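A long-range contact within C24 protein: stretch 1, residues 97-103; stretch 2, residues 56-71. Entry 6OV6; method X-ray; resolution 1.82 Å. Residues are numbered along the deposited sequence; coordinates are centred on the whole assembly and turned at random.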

# COMPACT_ATOMS: atom_id res chain seq x y z
N GLU A 97 31.52 13.35 -51.20
CA GLU A 97 30.43 13.51 -50.23
C GLU A 97 30.64 12.47 -49.13
O GLU A 97 31.17 11.39 -49.41
CB GLU A 97 29.05 13.36 -50.90
CG GLU A 97 28.85 12.05 -51.65
CD GLU A 97 27.52 11.91 -52.35
OE1 GLU A 97 27.36 12.50 -53.45
OE2 GLU A 97 26.66 11.16 -51.85
N ARG A 98 30.28 12.82 -47.90
CA ARG A 98 30.42 11.95 -46.74
C ARG A 98 29.07 11.54 -46.22
O ARG A 98 28.17 12.36 -46.14
CB ARG A 98 31.29 12.61 -45.65
CG ARG A 98 32.77 12.60 -46.04
CD ARG A 98 33.62 13.55 -45.23
NE ARG A 98 33.82 13.05 -43.87
CZ ARG A 98 33.25 13.58 -42.79
NH1 ARG A 98 32.47 14.65 -42.91
NH2 ARG A 98 33.48 13.07 -41.59
N TYR A 99 28.91 10.26 -45.92
CA TYR A 99 27.65 9.70 -45.44
C TYR A 99 27.98 8.43 -44.72
O TYR A 99 29.13 7.98 -44.73
CB TYR A 99 26.65 9.42 -46.63
CG TYR A 99 27.21 8.48 -47.68
CD1 TYR A 99 26.92 7.12 -47.66
CD2 TYR A 99 28.09 8.94 -48.66
CE1 TYR A 99 27.47 6.24 -48.59
CE2 TYR A 99 28.66 8.07 -49.60
CZ TYR A 99 28.34 6.73 -49.57
OH TYR A 99 28.90 5.87 -50.48
N VAL A 100 26.99 7.85 -44.06
CA VAL A 100 27.15 6.60 -43.34
C VAL A 100 26.35 5.53 -44.06
O VAL A 100 25.25 5.82 -44.55
CB VAL A 100 26.75 6.77 -41.85
CG1 VAL A 100 26.73 5.44 -41.08
CG2 VAL A 100 27.69 7.75 -41.17
N THR A 101 26.90 4.31 -44.13
CA THR A 101 26.25 3.14 -44.72
C THR A 101 26.70 1.84 -44.08
O THR A 101 27.68 1.83 -43.32
CB THR A 101 26.29 3.16 -46.27
OG1 THR A 101 25.29 2.26 -46.74
CG2 THR A 101 27.64 2.78 -46.84
N PHE A 102 26.03 0.72 -44.42
CA PHE A 102 26.49 -0.59 -43.95
C PHE A 102 27.79 -0.88 -44.66
O PHE A 102 27.91 -0.69 -45.89
CB PHE A 102 25.46 -1.68 -44.24
CG PHE A 102 24.19 -1.54 -43.42
CD1 PHE A 102 24.21 -1.71 -42.04
CD2 PHE A 102 22.99 -1.23 -44.04
CE1 PHE A 102 23.04 -1.59 -41.29
CE2 PHE A 102 21.82 -1.12 -43.29
CZ PHE A 102 21.85 -1.30 -41.92
N ALA A 103 28.80 -1.23 -43.88
CA ALA A 103 30.15 -1.49 -44.35
C ALA A 103 30.94 -2.22 -43.30
O ALA A 103 30.39 -2.57 -42.26
CB ALA A 103 30.84 -0.18 -44.76
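Stretch 2 (56-71) VVYINGEVFKFVGGQT

Stretch 2 enters as a strand, 56-59, reverses through a type I' turn from Ile59 to Glu62, in which Gly61 takes a positive phi (78°) that suits glycine, and returns as a second strand from Glu62. This returning strand lies beside strand 97-102, running the same way, with the axes crossing at -34° and approaching to 4.7 Å. Val100 pairs with Phe66 in a parallel bridge, their CA atoms 4.7 Å apart.

Glu97 makes no contact. Arg98 reaches Glu62 with a long, charged side chain that bends at chi3 (73°, p): its NH2 lies 2.7 Å from Glu62 OE1 and its NH1 2.8 Å from Glu62 OE2, a two-pronged salt bridge, while Phe64 lies over one face of the guanidinium. Where the backbones splay, a water links them, accepting from Lys65 N (2.9 Å) and donating to Arg98 O (2.7 Å).

Tyr99 lays its ring beside Val67, Tyr99 CD1 to Val67 CG2 being 3.7 Å. The ring carbons give Val67 an apolar surface while Tyr99 OH is hydrogen-bonded elsewhere in the structure, so tyrosine suits this partly exposed site. Val100 is the centre of the pairing. Its N donates to Lys65 O at 3.0 Å and its O accepts from Val67 N at 2.8 Å, so the residue straddles Phe66 in the parallel pattern. Its compact branched side chain is buried on the same face as Phe66: Val100 CG2 is 3.5 Å from Ile59 CD1 and 3.6 Å from Phe64 CD2, and CG1 is 3.6 Å from Phe66 CD1.

At Thr101 the hydroxyl OG1 donates to Val67 O at 2.6 Å; threonine's short side chain can reach this carbonyl, whereas Phe102 N, 4.1 Å from Val67 O, is too far for a hydrogen bond. Phe102 then uses its broad ring between two neighbours: the edge of Phe66 meets one face, centroids 5.2 Å apart and planes at 87°, and Thr71 CA sits over the opposite face, 4.1 Å from the Phe102 ring centroid. Ala103 is out of reach.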

# COMPACT_ATOMS: atom_id res chain seq x y z
N VAL A 56 19.05 9.36 -41.08
CA VAL A 56 20.01 10.35 -40.61
C VAL A 56 20.52 9.86 -39.26
O VAL A 56 19.73 9.43 -38.40
CB VAL A 56 19.45 11.80 -40.55
CG1 VAL A 56 20.44 12.77 -39.90
CG2 VAL A 56 19.06 12.31 -41.94
N VAL A 57 21.86 9.89 -39.10
CA VAL A 57 22.51 9.45 -37.86
C VAL A 57 23.43 10.54 -37.31
O VAL A 57 23.76 11.50 -38.02
CB VAL A 57 23.25 8.08 -38.02
CG1 VAL A 57 22.26 6.95 -38.33
CG2 VAL A 57 24.39 8.15 -39.07
N TYR A 58 23.86 10.38 -36.07
CA TYR A 58 24.77 11.32 -35.43
C TYR A 58 25.92 10.53 -34.84
O TYR A 58 25.69 9.64 -34.02
CB TYR A 58 24.06 12.10 -34.33
CG TYR A 58 24.98 13.05 -33.59
CD1 TYR A 58 25.48 14.19 -34.20
CD2 TYR A 58 25.33 12.82 -32.26
CE1 TYR A 58 26.32 15.07 -33.52
CE2 TYR A 58 26.14 13.70 -31.56
CZ TYR A 58 26.63 14.83 -32.19
OH TYR A 58 27.43 15.73 -31.51
N ILE A 59 27.16 10.79 -35.28
CA ILE A 59 28.36 10.08 -34.78
C ILE A 59 29.44 11.10 -34.58
O ILE A 59 29.72 11.87 -35.51
CB ILE A 59 28.93 8.97 -35.73
CG1 ILE A 59 27.84 8.21 -36.46
CG2 ILE A 59 29.95 8.05 -35.01
CD1 ILE A 59 28.30 7.49 -37.71
N ASN A 60 30.08 11.05 -33.41
CA ASN A 60 31.24 11.87 -33.07
C ASN A 60 31.18 13.32 -33.58
O ASN A 60 32.04 13.76 -34.36
CB ASN A 60 32.52 11.16 -33.55
CG ASN A 60 32.74 9.80 -32.95
OD1 ASN A 60 32.25 9.46 -31.86
ND2 ASN A 60 33.46 8.98 -33.67
N GLY A 61 30.14 14.03 -33.15
CA GLY A 61 29.95 15.43 -33.46
C GLY A 61 29.44 15.77 -34.84
O GLY A 61 29.33 16.95 -35.15
N GLU A 62 29.12 14.76 -35.68
CA GLU A 62 28.61 15.06 -37.03
C GLU A 62 27.27 14.41 -37.29
O GLU A 62 27.09 13.22 -37.00
CB GLU A 62 29.58 14.57 -38.13
CG GLU A 62 30.98 15.13 -38.05
CD GLU A 62 31.81 14.71 -39.25
OE1 GLU A 62 32.63 13.77 -39.10
OE2 GLU A 62 31.53 15.20 -40.36
N VAL A 63 26.38 15.16 -37.95
CA VAL A 63 25.08 14.68 -38.39
C VAL A 63 25.31 14.17 -39.83
O VAL A 63 25.81 14.93 -40.67
CB VAL A 63 23.99 15.78 -38.33
CG1 VAL A 63 22.66 15.29 -38.90
CG2 VAL A 63 23.81 16.34 -36.92
N PHE A 64 24.94 12.91 -40.11
CA PHE A 64 25.11 12.31 -41.43
C PHE A 64 23.86 11.74 -42.01
O PHE A 64 23.09 11.10 -41.30
CB PHE A 64 26.10 11.12 -41.38
CG PHE A 64 27.55 11.42 -41.10
CD1 PHE A 64 28.36 11.99 -42.08
CD2 PHE A 64 28.11 11.13 -39.86
CE1 PHE A 64 29.70 12.27 -41.82
CE2 PHE A 64 29.45 11.41 -39.61
CZ PHE A 64 30.24 11.95 -40.60
N LYS A 65 23.75 11.81 -43.36
CA LYS A 65 22.75 11.07 -44.11
C LYS A 65 23.21 9.60 -43.98
O LYS A 65 24.42 9.32 -44.01
CB LYS A 65 22.75 11.46 -45.60
CG LYS A 65 22.12 12.82 -45.89
CD LYS A 65 22.53 13.38 -47.25
CE LYS A 65 22.18 14.85 -47.39
NZ LYS A 65 22.70 15.41 -48.66
N PHE A 66 22.25 8.69 -43.79
CA PHE A 66 22.49 7.26 -43.69
C PHE A 66 21.90 6.62 -44.92
O PHE A 66 20.72 6.86 -45.24
CB PHE A 66 21.87 6.65 -42.41
CG PHE A 66 22.07 5.15 -42.30
CD1 PHE A 66 23.24 4.63 -41.77
CD2 PHE A 66 21.10 4.27 -42.76
CE1 PHE A 66 23.44 3.24 -41.67
CE2 PHE A 66 21.28 2.88 -42.64
CZ PHE A 66 22.45 2.38 -42.10
N VAL A 67 22.70 5.80 -45.60
CA VAL A 67 22.25 5.06 -46.79
C VAL A 67 22.00 3.62 -46.35
O VAL A 67 22.93 2.91 -45.96
CB VAL A 67 23.22 5.18 -48.00
CG1 VAL A 67 22.78 4.27 -49.17
CG2 VAL A 67 23.33 6.63 -48.47
N GLY A 68 20.74 3.22 -46.36
CA GLY A 68 20.34 1.87 -45.97
C GLY A 68 20.54 0.85 -47.07
O GLY A 68 21.24 1.10 -48.06
N GLY A 69 19.91 -0.30 -46.88
CA GLY A 69 19.96 -1.45 -47.78
C GLY A 69 19.87 -2.71 -46.94
O GLY A 69 19.22 -2.68 -45.89
N GLN A 70 20.54 -3.79 -47.37
CA GLN A 70 20.56 -5.05 -46.62
C GLN A 70 21.25 -4.86 -45.27
O GLN A 70 22.41 -4.44 -45.23
CB GLN A 70 21.26 -6.19 -47.42
CG GLN A 70 20.45 -6.72 -48.62
CD GLN A 70 19.13 -7.37 -48.26
OE1 GLN A 70 19.06 -8.31 -47.45
NE2 GLN A 70 18.06 -6.90 -48.88
N THR A 71 20.52 -5.11 -44.18
CA THR A 71 21.03 -4.96 -42.80
C THR A 71 22.28 -5.78 -42.60
O THR A 71 22.31 -6.96 -42.94
CB THR A 71 19.94 -5.33 -41.78
OG1 THR A 71 18.74 -4.66 -42.13
CG2 THR A 71 20.33 -4.99 -40.33
O HOH W 1 25.95 13.06 -44.83